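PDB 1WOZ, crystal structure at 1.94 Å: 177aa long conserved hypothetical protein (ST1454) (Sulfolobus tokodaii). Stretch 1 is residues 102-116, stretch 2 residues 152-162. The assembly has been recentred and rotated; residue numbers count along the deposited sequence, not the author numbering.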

# COMPACT_ATOMS: atom_id res chain seq x y z
N PHE A 102 -2.61 21.35 -9.02
CA PHE A 102 -2.09 20.18 -8.30
C PHE A 102 -1.19 19.35 -9.18
O PHE A 102 -1.38 19.28 -10.38
CB PHE A 102 -3.24 19.25 -7.88
CG PHE A 102 -4.14 19.82 -6.84
CD1 PHE A 102 -5.51 19.84 -7.04
CD2 PHE A 102 -3.62 20.29 -5.64
CE1 PHE A 102 -6.36 20.33 -6.06
CE2 PHE A 102 -4.47 20.78 -4.64
CZ PHE A 102 -5.84 20.80 -4.86
N VAL A 103 -0.21 18.68 -8.56
CA VAL A 103 0.67 17.79 -9.29
C VAL A 103 -0.03 16.41 -9.30
O VAL A 103 -0.49 15.93 -8.27
CB VAL A 103 2.05 17.66 -8.58
CG1 VAL A 103 2.81 16.43 -9.10
CG2 VAL A 103 2.86 18.93 -8.82
N ILE A 104 -0.14 15.81 -10.49
CA ILE A 104 -0.75 14.49 -10.62
C ILE A 104 0.40 13.54 -10.27
O ILE A 104 1.43 13.51 -10.96
CB ILE A 104 -1.23 14.25 -12.06
CG1 ILE A 104 -2.38 15.23 -12.38
CG2 ILE A 104 -1.68 12.76 -12.23
CD1 ILE A 104 -2.93 15.16 -13.83
N PRO A 105 0.22 12.73 -9.21
CA PRO A 105 1.30 11.83 -8.81
C PRO A 105 1.79 10.82 -9.85
O PRO A 105 1.00 10.07 -10.43
CB PRO A 105 0.73 11.16 -7.54
CG PRO A 105 -0.74 11.13 -7.81
CD PRO A 105 -1.00 12.50 -8.42
N GLY A 106 3.10 10.82 -10.07
CA GLY A 106 3.68 9.92 -11.05
C GLY A 106 4.91 10.50 -11.75
O GLY A 106 5.57 11.40 -11.22
N GLY A 107 5.19 9.96 -12.93
CA GLY A 107 6.33 10.37 -13.74
C GLY A 107 7.40 9.28 -13.75
O GLY A 107 7.15 8.15 -14.20
N SER A 108 8.60 9.62 -13.28
CA SER A 108 9.68 8.64 -13.18
C SER A 108 9.29 7.60 -12.12
O SER A 108 8.44 7.86 -11.28
CB SER A 108 10.99 9.30 -12.76
OG SER A 108 10.85 9.99 -11.53
N GLU A 109 9.90 6.42 -12.17
CA GLU A 109 9.56 5.41 -11.16
C GLU A 109 9.98 5.95 -9.79
O GLU A 109 9.31 5.68 -8.79
CB GLU A 109 10.27 4.08 -11.48
CG GLU A 109 9.82 2.93 -10.56
CD GLU A 109 10.39 1.58 -10.96
OE1 GLU A 109 10.15 0.60 -10.22
OE2 GLU A 109 11.06 1.50 -12.02
N GLU A 110 11.07 6.72 -9.73
CA GLU A 110 11.53 7.29 -8.47
C GLU A 110 10.50 8.26 -7.88
O GLU A 110 10.13 8.16 -6.70
CB GLU A 110 12.87 8.03 -8.65
CG GLU A 110 14.04 7.13 -8.97
CD GLU A 110 14.21 6.85 -10.45
OE1 GLU A 110 13.34 7.24 -11.26
OE2 GLU A 110 15.22 6.21 -10.82
N ALA A 111 10.02 9.20 -8.70
CA ALA A 111 9.01 10.13 -8.21
C ALA A 111 7.71 9.36 -7.88
O ALA A 111 7.01 9.70 -6.92
CB ALA A 111 8.72 11.20 -9.27
N SER A 112 7.39 8.34 -8.67
CA SER A 112 6.16 7.60 -8.42
C SER A 112 6.19 6.88 -7.08
O SER A 112 5.20 6.91 -6.35
CB SER A 112 5.89 6.57 -9.54
OG SER A 112 5.68 7.24 -10.78
N VAL A 113 7.31 6.24 -6.74
CA VAL A 113 7.37 5.55 -5.46
C VAL A 113 7.36 6.55 -4.31
O VAL A 113 6.82 6.26 -3.23
CB VAL A 113 8.59 4.62 -5.37
CG1 VAL A 113 8.55 3.84 -4.05
CG2 VAL A 113 8.54 3.61 -6.51
N LEU A 114 7.94 7.73 -4.54
CA LEU A 114 7.93 8.79 -3.52
C LEU A 114 6.50 9.29 -3.28
O LEU A 114 6.12 9.58 -2.14
CB LEU A 114 8.84 9.96 -3.93
CG LEU A 114 10.34 9.59 -3.73
CD1 LEU A 114 11.22 10.56 -4.53
CD2 LEU A 114 10.72 9.63 -2.24
N HIS A 115 5.71 9.41 -4.36
CA HIS A 115 4.32 9.84 -4.21
C HIS A 115 3.49 8.78 -3.48
O HIS A 115 2.59 9.11 -2.71
CB HIS A 115 3.69 10.13 -5.58
CG HIS A 115 3.99 11.51 -6.08
ND1 HIS A 115 3.61 12.64 -5.40
CD2 HIS A 115 4.66 11.93 -7.19
CE1 HIS A 115 4.03 13.71 -6.06
NE2 HIS A 115 4.67 13.30 -7.14
N VAL A 116 3.77 7.51 -3.76
CA VAL A 116 3.03 6.46 -3.06
C VAL A 116 3.36 6.57 -1.56
O VAL A 116 2.47 6.51 -0.69
CB VAL A 116 3.44 5.05 -3.55
CG1 VAL A 116 2.96 4.00 -2.54
CG2 VAL A 116 2.84 4.78 -4.94
N LEU A 152 7.91 17.01 2.50
CA LEU A 152 9.28 16.70 2.11
C LEU A 152 9.27 15.64 0.99
O LEU A 152 10.01 15.75 0.01
CB LEU A 152 10.07 16.17 3.33
CG LEU A 152 11.43 15.55 3.01
CD1 LEU A 152 12.32 16.56 2.29
CD2 LEU A 152 12.09 15.05 4.31
N LEU A 153 8.46 14.60 1.15
CA LEU A 153 8.38 13.55 0.14
C LEU A 153 7.91 14.13 -1.21
O LEU A 153 8.40 13.72 -2.26
CB LEU A 153 7.42 12.44 0.62
CG LEU A 153 7.97 11.60 1.80
CD1 LEU A 153 6.85 10.75 2.39
CD2 LEU A 153 9.13 10.70 1.32
N PHE A 154 6.96 15.05 -1.15
CA PHE A 154 6.43 15.74 -2.34
C PHE A 154 7.58 16.50 -3.01
O PHE A 154 7.81 16.37 -4.21
CB PHE A 154 5.31 16.69 -1.90
CG PHE A 154 4.66 17.44 -3.04
CD1 PHE A 154 5.16 18.66 -3.46
CD2 PHE A 154 3.54 16.92 -3.68
CE1 PHE A 154 4.56 19.36 -4.53
CE2 PHE A 154 2.92 17.60 -4.75
CZ PHE A 154 3.44 18.83 -5.17
N ALA A 155 8.33 17.28 -2.24
CA ALA A 155 9.44 18.04 -2.82
C ALA A 155 10.48 17.13 -3.43
O ALA A 155 11.07 17.44 -4.47
CB ALA A 155 10.08 18.96 -1.75
N MSE A 156 10.70 15.98 -2.79
CA MSE A 156 11.68 15.05 -3.33
C MSE A 156 11.19 14.47 -4.65
O MSE A 156 11.98 14.24 -5.55
CB MSE A 156 11.97 13.91 -2.35
CG MSE A 156 12.70 14.31 -1.10
SE MSE A 156 12.93 12.65 -0.06
CE MSE A 156 14.25 13.23 1.25
N ALA A 157 9.89 14.21 -4.76
CA ALA A 157 9.34 13.65 -5.99
C ALA A 157 9.50 14.64 -7.16
O ALA A 157 9.74 14.24 -8.30
CB ALA A 157 7.85 13.27 -5.80
N LEU A 158 9.37 15.94 -6.87
CA LEU A 158 9.56 16.97 -7.91
C LEU A 158 11.01 16.93 -8.41
O LEU A 158 11.27 17.01 -9.62
CB LEU A 158 9.30 18.37 -7.34
CG LEU A 158 7.92 18.65 -6.74
CD1 LEU A 158 7.87 20.09 -6.22
CD2 LEU A 158 6.82 18.39 -7.80
N VAL A 159 11.96 16.85 -7.48
CA VAL A 159 13.36 16.81 -7.84
C VAL A 159 13.69 15.51 -8.58
O VAL A 159 14.48 15.52 -9.55
CB VAL A 159 14.28 17.00 -6.60
CG1 VAL A 159 15.74 16.71 -6.98
CG2 VAL A 159 14.16 18.46 -6.08
N ALA A 160 13.08 14.40 -8.16
CA ALA A 160 13.31 13.11 -8.83
C ALA A 160 12.94 13.21 -10.32
O ALA A 160 13.69 12.72 -11.20
CB ALA A 160 12.47 12.00 -8.18
N ASN A 161 11.77 13.79 -10.61
CA ASN A 161 11.38 13.93 -12.02
C ASN A 161 12.32 14.85 -12.77
O ASN A 161 12.72 14.57 -13.89
CB ASN A 161 9.92 14.42 -12.16
CG ASN A 161 8.93 13.28 -12.04
OD1 ASN A 161 9.27 12.12 -12.32
ND2 ASN A 161 7.70 13.59 -11.62
N LYS A 162 12.69 15.98 -12.17
CA LYS A 162 13.63 16.89 -12.83
C LYS A 162 14.93 16.16 -13.16
O LYS A 162 15.46 16.27 -14.28
CB LYS A 162 13.95 18.08 -11.93
CG LYS A 162 14.96 19.05 -12.52
CD LYS A 162 15.15 20.23 -11.59
CE LYS A 162 16.25 21.18 -12.06
NZ LYS A 162 15.83 21.92 -13.27

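Residues 109-116 and 152-162 lie in two helices that run almost antiparallel, at 170°. Their axes approach to 7.9 Å. Small residues allow a close approach here: the CA atoms of Ala111 and Ala157 lie 4.2 Å apart. Ahead of the first helix, a loop through Gly106 and Gly107 passes the Asn161 side chain. The backbone angles of both glycines would jam a CB against the preceding carbonyl. At Gly107 a CB would also clash with Asn161 OD1.

Asn161 ties this loop to the second helix. Asn161 ND2 donates to Gly106 O at 3.1 Å, nearly linearly. Asn161 OD1 accepts from Ser108 N and from Ser108 OG, each at 2.8 Å. A carboxamide suits this place because it offers both a donor and an acceptor. Ser108 is also the N-cap of the first helix: Ser108 OG accepts from Ala111 N at 3.1 Å. One hydroxyl thus caps its own helix and binds the other stretch.

Beyond the cap the contact is largely apolar. Ala111 CB lies 4.1 Å from Ala157 CB and 4.0 Å from Ala160 CB. Leu114 has the largest area covered by the other stretch. Its side chain is a knob in a hole formed by Leu153, Met156, Ala157 and Ala160. Leu114 CD2 meets Leu153 CD2 at 4.0 Å, and Leu114 CB meets Ala157 CB at 3.9 Å. Met156 is selenomethionine.

The CA-to-CB bond of His115 points away, but its ring comes back to the second helix. Ala157 CB sits over one face of the His115 ring, 3.8 Å from its centroid, in a CH-pi contact. Phe154 approaches the imidazole edge, with His115 CE1 4.0 Å from Phe154 CD2. Val103 extends the apolar contact: Val103 CG2 reaches Phe154 CZ at 3.7 Å and Leu158 CD2 at 4.1 Å. Together the stretches bury 572 Å².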